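Local coordinates for nisin leader peptide-processing serine protease NisP (Lactococcus lactis subsp. lactis, PDB 4MZD), which probably acts as a subtilisin-like serine endopeptidase that removes the leader peptide from the nisin precursor during antibiotic biosynthesis, at residues N220-Q223 with E224-N227; D255-T258 with M259-L263. All blocks are in the same frame, centred on the assembly; numbering follows the deposited sequence. Where two conformers were deposited one is given.

Interaction 1 (N220-Q223 with E224-N227); sequences NDYQ and EYLN
Glu224 meets Asp221 through a water in the first turn of helix 222-238, a helix of the subtilisin-like domain, here at its surface, that starts behind Asp221 at the N-cap position and an Asx turn from Asn220 OD1 to Tyr222 N. The two carboxylates approach to 4.4 Å (Asp221 OD1 to Glu224 OE2), and the water donates to both of these oxygens, 2.7 Å from each, which probably eases the repulsion between like charges. Both acids also turn to partners beyond the helix: Asp221 makes a salt bridge with Arg482 and accepts from Tyr215 OH, while Glu224 OE1 bonds to Ser183 OG and Gln207 NE2. Next, Tyr225 N donates to Asp221 O at 3.3 Å, and the Tyr225 side chain leans beside that of Tyr222, CD2 coming within 3.5 Å of Tyr222 CE1. Their planes differ by 22°, yet with centroids 5.7 Å apart the rings are slid past each other and barely overlap. Leu226, a full turn on from Tyr222, roofs one face of that ring: CG lies 3.9 Å from the ring centroid and almost on its normal, a CH-pi contact, with Leu226 CD1 touching Tyr222 CE2, and Leu226 CD2 touching Tyr222 CZ and OH. The Tyr222 ring gets there because its CG stands anti to the backbone N (chi1 -167°), bringing the ring alongside Tyr225 and Leu226. The backbone bond from Leu226 N to Tyr222 O joins the same pair. Last comes Asn227, whose N donates to Gln223 O. The Gln223 chain, bent at chi2, swings its amide over to Asn227 with the two amide planes 23° apart, and in the given conformer of Asn227 its OD1 accepts a weak hydrogen bond from Gln223 NE2 at 3.1 Å.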
loop_
_atom_site.group_PDB
_atom_site.type_symbol
_atom_site.label_atom_id
_atom_site.label_comp_id
_atom_site.label_asym_id
_atom_site.label_seq_id
_atom_site.Cartn_x
_atom_site.Cartn_y
_atom_site.Cartn_z
ATOM N N ASN A 220 -15.501 15.806 15.195
ATOM C CA ASN A 220 -15.313 14.667 14.304
ATOM C C ASN A 220 -13.918 14.727 13.683
ATOM O O ASN A 220 -13.074 15.486 14.151
ATOM C CB ASN A 220 -16.435 14.571 13.258
ATOM C CG ASN A 220 -16.516 15.792 12.367
ATOM O OD1 ASN A 220 -15.495 16.321 11.932
ATOM N ND2 ASN A 220 -17.737 16.247 12.086
ATOM N N ASP A 221 -13.669 13.925 12.650
ATOM C CA ASP A 221 -12.319 13.780 12.104
ATOM C C ASP A 221 -12.088 14.579 10.824
ATOM O O ASP A 221 -11.135 14.314 10.093
ATOM C CB ASP A 221 -12.026 12.305 11.828
ATOM C CG ASP A 221 -12.241 11.434 13.040
ATOM O OD1 ASP A 221 -11.830 11.836 14.152
ATOM O OD2 ASP A 221 -12.824 10.337 12.880
ATOM N N TYR A 222 -12.929 15.572 10.554
ATOM C CA TYR A 222 -12.835 16.272 9.280
ATOM C C TYR A 222 -11.511 17.012 9.092
ATOM O O TYR A 222 -11.011 17.099 7.974
ATOM C CB TYR A 222 -14.018 17.227 9.100
ATOM C CG TYR A 222 -14.192 17.778 7.697
ATOM C CD1 TYR A 222 -14.098 16.958 6.575
ATOM C CD2 TYR A 222 -14.485 19.120 7.501
ATOM C CE1 TYR A 222 -14.283 17.469 5.294
ATOM C CE2 TYR A 222 -14.667 19.637 6.235
ATOM C CZ TYR A 222 -14.562 18.815 5.136
ATOM O OH TYR A 222 -14.765 19.363 3.885
ATOM N N GLN A 223 -10.928 17.537 10.167
ATOM C CA GLN A 223 -9.654 18.235 10.020
ATOM C C GLN A 223 -8.567 17.315 9.468
ATOM O O GLN A 223 -7.806 17.719 8.593
ATOM C CB GLN A 223 -9.195 18.882 11.330
ATOM C CG GLN A 223 -7.904 19.690 11.182
ATOM C CD GLN A 223 -8.064 20.903 10.281
ATOM O OE1 GLN A 223 -8.621 21.916 10.691
ATOM N NE2 GLN A 223 -7.577 20.807 9.051
ATOM N N GLU A 224 -8.483 16.087 9.978
ATOM C CA GLU A 224 -7.502 15.144 9.443
ATOM C C GLU A 224 -7.764 14.881 7.966
ATOM O O GLU A 224 -6.835 14.802 7.165
ATOM C CB GLU A 224 -7.521 13.815 10.192
ATOM C CG GLU A 224 -6.956 13.847 11.598
ATOM C CD GLU A 224 -6.724 12.446 12.128
ATOM O OE1 GLU A 224 -5.718 11.818 11.736
ATOM O OE2 GLU A 224 -7.560 11.954 12.914
ATOM N N TYR A 225 -9.037 14.725 7.615
ATOM C CA TYR A 225 -9.415 14.499 6.229
ATOM C C TYR A 225 -8.927 15.655 5.361
ATOM O O TYR A 225 -8.340 15.443 4.297
ATOM C CB TYR A 225 -10.931 14.330 6.136
ATOM C CG TYR A 225 -11.498 14.160 4.748
ATOM C CD1 TYR A 225 -11.680 12.897 4.200
ATOM C CD2 TYR A 225 -11.898 15.259 3.999
ATOM C CE1 TYR A 225 -12.225 12.738 2.940
ATOM C CE2 TYR A 225 -12.436 15.104 2.740
ATOM C CZ TYR A 225 -12.600 13.845 2.217
ATOM O OH TYR A 225 -13.141 13.690 0.962
ATOM N N LEU A 226 -9.160 16.881 5.820
ATOM C CA LEU A 226 -8.724 18.060 5.073
ATOM C C LEU A 226 -7.207 18.138 4.939
ATOM O O LEU A 226 -6.686 18.621 3.935
ATOM C CB LEU A 226 -9.250 19.333 5.730
ATOM C CG LEU A 226 -10.754 19.541 5.618
ATOM C CD1 LEU A 226 -11.120 20.807 6.362
ATOM C CD2 LEU A 226 -11.200 19.615 4.161
ATOM N N ASN A 227 -6.493 17.682 5.963
ATOM C CA ASN A 227 -5.034 17.667 5.910
ATOM C C ASN A 227 -4.509 16.680 4.865
ATOM O O ASN A 227 -3.555 16.980 4.142
ATOM C CB ASN A 227 -4.446 17.380 7.291
ATOM C CG ASN A 227 -4.689 18.508 8.274
ATOM O OD1 ASN A 227 -5.010 19.630 7.883
ATOM N ND2 ASN A 227 -4.521 18.219 9.561
HETATM O O HOH W 1 -9.484 13.259 14.237
#

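Interaction 2 (D255-T258 with M259-L263); sequences DNQT and MINFL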
loop_
_atom_site.group_PDB
_atom_site.type_symbol
_atom_site.label_atom_id
_atom_site.label_comp_id
_atom_site.label_asym_id
_atom_site.label_seq_id
_atom_site.Cartn_x
_atom_site.Cartn_y
_atom_site.Cartn_z
ATOM N N ASP A 255 -21.046 1.047 2.482
ATOM C CA ASP A 255 -22.084 0.681 3.439
ATOM C C ASP A 255 -21.800 1.412 4.740
ATOM O O ASP A 255 -21.111 0.897 5.621
ATOM C CB ASP A 255 -22.104 -0.834 3.659
ATOM C CG ASP A 255 -23.239 -1.283 4.567
ATOM O OD1 ASP A 255 -23.822 -0.437 5.275
ATOM O OD2 ASP A 255 -23.538 -2.494 4.581
ATOM N N ASN A 256 -22.312 2.631 4.855
ATOM C CA ASN A 256 -21.930 3.467 5.980
ATOM C C ASN A 256 -22.337 2.916 7.340
ATOM O O ASN A 256 -21.589 3.051 8.304
ATOM C CB ASN A 256 -22.412 4.909 5.817
ATOM C CG ASN A 256 -21.567 5.879 6.611
ATOM O OD1 ASN A 256 -20.398 6.084 6.301
ATOM N ND2 ASN A 256 -22.144 6.465 7.650
ATOM N N GLN A 257 -23.508 2.294 7.425
ATOM C CA GLN A 257 -23.953 1.782 8.714
ATOM C C GLN A 257 -23.007 0.706 9.236
ATOM O O GLN A 257 -22.722 0.639 10.428
ATOM C CB GLN A 257 -25.383 1.248 8.648
ATOM C CG GLN A 257 -25.898 0.794 10.001
ATOM C CD GLN A 257 -25.946 1.928 11.007
ATOM O OE1 GLN A 257 -26.611 2.940 10.784
ATOM N NE2 GLN A 257 -25.232 1.769 12.118
ATOM N N THR A 258 -22.521 -0.134 8.331
ATOM C CA THR A 258 -21.593 -1.183 8.715
ATOM C C THR A 258 -20.268 -0.589 9.193
ATOM O O THR A 258 -19.654 -1.102 10.128
ATOM C CB THR A 258 -21.375 -2.185 7.568
ATOM O OG1 THR A 258 -22.590 -2.915 7.346
ATOM C CG2 THR A 258 -20.255 -3.159 7.909
ATOM N N MET A 259 -19.840 0.503 8.566
ATOM C CA MET A 259 -18.615 1.182 8.987
ATOM C C MET A 259 -18.798 1.870 10.341
ATOM O O MET A 259 -17.880 1.901 11.161
ATOM C CB MET A 259 -18.146 2.191 7.934
ATOM C CG MET A 259 -17.712 1.563 6.617
ATOM S SD MET A 259 -16.931 2.737 5.474
ATOM C CE MET A 259 -15.188 2.543 5.866
ATOM N N ILE A 260 -19.981 2.428 10.573
ATOM C CA ILE A 260 -20.281 2.998 11.875
ATOM C C ILE A 260 -20.280 1.912 12.954
ATOM O O ILE A 260 -19.705 2.095 14.026
ATOM C CB ILE A 260 -21.628 3.731 11.863
ATOM C CG1 ILE A 260 -21.487 5.054 11.108
ATOM C CG2 ILE A 260 -22.116 3.989 13.289
ATOM C CD1 ILE A 260 -20.650 6.078 11.840
ATOM N N ASN A 261 -20.925 0.786 12.667
ATOM C CA ASN A 261 -20.940 -0.326 13.612
ATOM C C ASN A 261 -19.531 -0.796 13.945
ATOM O O ASN A 261 -19.232 -1.131 15.089
ATOM C CB ASN A 261 -21.767 -1.493 13.073
ATOM C CG ASN A 261 -23.237 -1.160 12.965
ATOM O OD1 ASN A 261 -23.704 -0.173 13.534
ATOM N ND2 ASN A 261 -23.979 -1.989 12.239
ATOM N N PHE A 262 -18.665 -0.819 12.937
ATOM C CA PHE A 262 -17.272 -1.181 13.150
ATOM C C PHE A 262 -16.612 -0.163 14.082
ATOM O O PHE A 262 -15.973 -0.534 15.062
ATOM C CB PHE A 262 -16.541 -1.288 11.806
ATOM C CG PHE A 262 -15.073 -1.589 11.925
ATOM C CD1 PHE A 262 -14.616 -2.898 11.984
ATOM C CD2 PHE A 262 -14.147 -0.561 11.959
ATOM C CE1 PHE A 262 -13.258 -3.170 12.089
ATOM C CE2 PHE A 262 -12.792 -0.827 12.062
ATOM C CZ PHE A 262 -12.350 -2.131 12.126
ATOM N N LEU A 263 -16.803 1.122 13.800
ATOM C CA LEU A 263 -16.175 2.167 14.606
ATOM C C LEU A 263 -16.641 2.162 16.056
ATOM O O LEU A 263 -15.882 2.513 16.961
ATOM C CB LEU A 263 -16.412 3.553 14.005
ATOM C CG LEU A 263 -15.657 3.900 12.726
ATOM C CD1 LEU A 263 -15.800 5.386 12.441
ATOM C CD2 LEU A 263 -14.191 3.520 12.860
#
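The capped N-terminal end of helix 256-264, packed against strands 200-210 and 275-278 of the subtilisin-like domain, carries this contact. Asp255 is the N-cap: its OD1 accepts a weak bond from Thr258 N, while Asp255 O receives Met259 N at 3.2 Å. Facing the strands, the Met259 side chain runs on to Tyr208 and Val275. Ile260 sits one turn beyond Asn256, its CG1 3.8 Å from Asn256 ND2; that amide is itself held by Val275 N at OD1 and Gly273 O at ND2, so the apolar branch packs beside a fixed polar group. Ile260 N completes the turn with a bond to Asn256 O. On the exposed flank Gln257 reaches along the helix to Asn261. Its chain leaves anti to the backbone N and then bends at chi2 (62°), which lets Gln257 NE2 donate a hydrogen bond to Asn261 OD1 at 2.8 Å. Asn261 N returns a bond to Gln257 O, and the pair is thus linked twice. In the side-chain bond Asn261 OD1 lies in the Gln257 amide plane, whereas Gln257 NE2 stands 43° out of the Asn261 carbonyl plane.

In the fold
From the N terminus, the chain first reaches interaction 1 at the start of helix 222-238, just after strands 200-210 and 214-215. It then passes through that helix and strand 241-245 before interaction 2 opens helix 256-264, which strand 275-278 follows. Both contacts are local, each within the first turns of one helix; they lie in series, with no nesting or crossing and no long loop closed. Their centres are 18 Å apart, the nearest atoms about 6 Å, and they do not touch. Strand 200-210 relates them: Met210 serves both, bonding to Asp221 and touching Ile260, while Leu209 packs on Asp221, Glu224 and Tyr225, and Tyr208 on Met259 and Leu263. Both lie away from the predicted charge-relay residues.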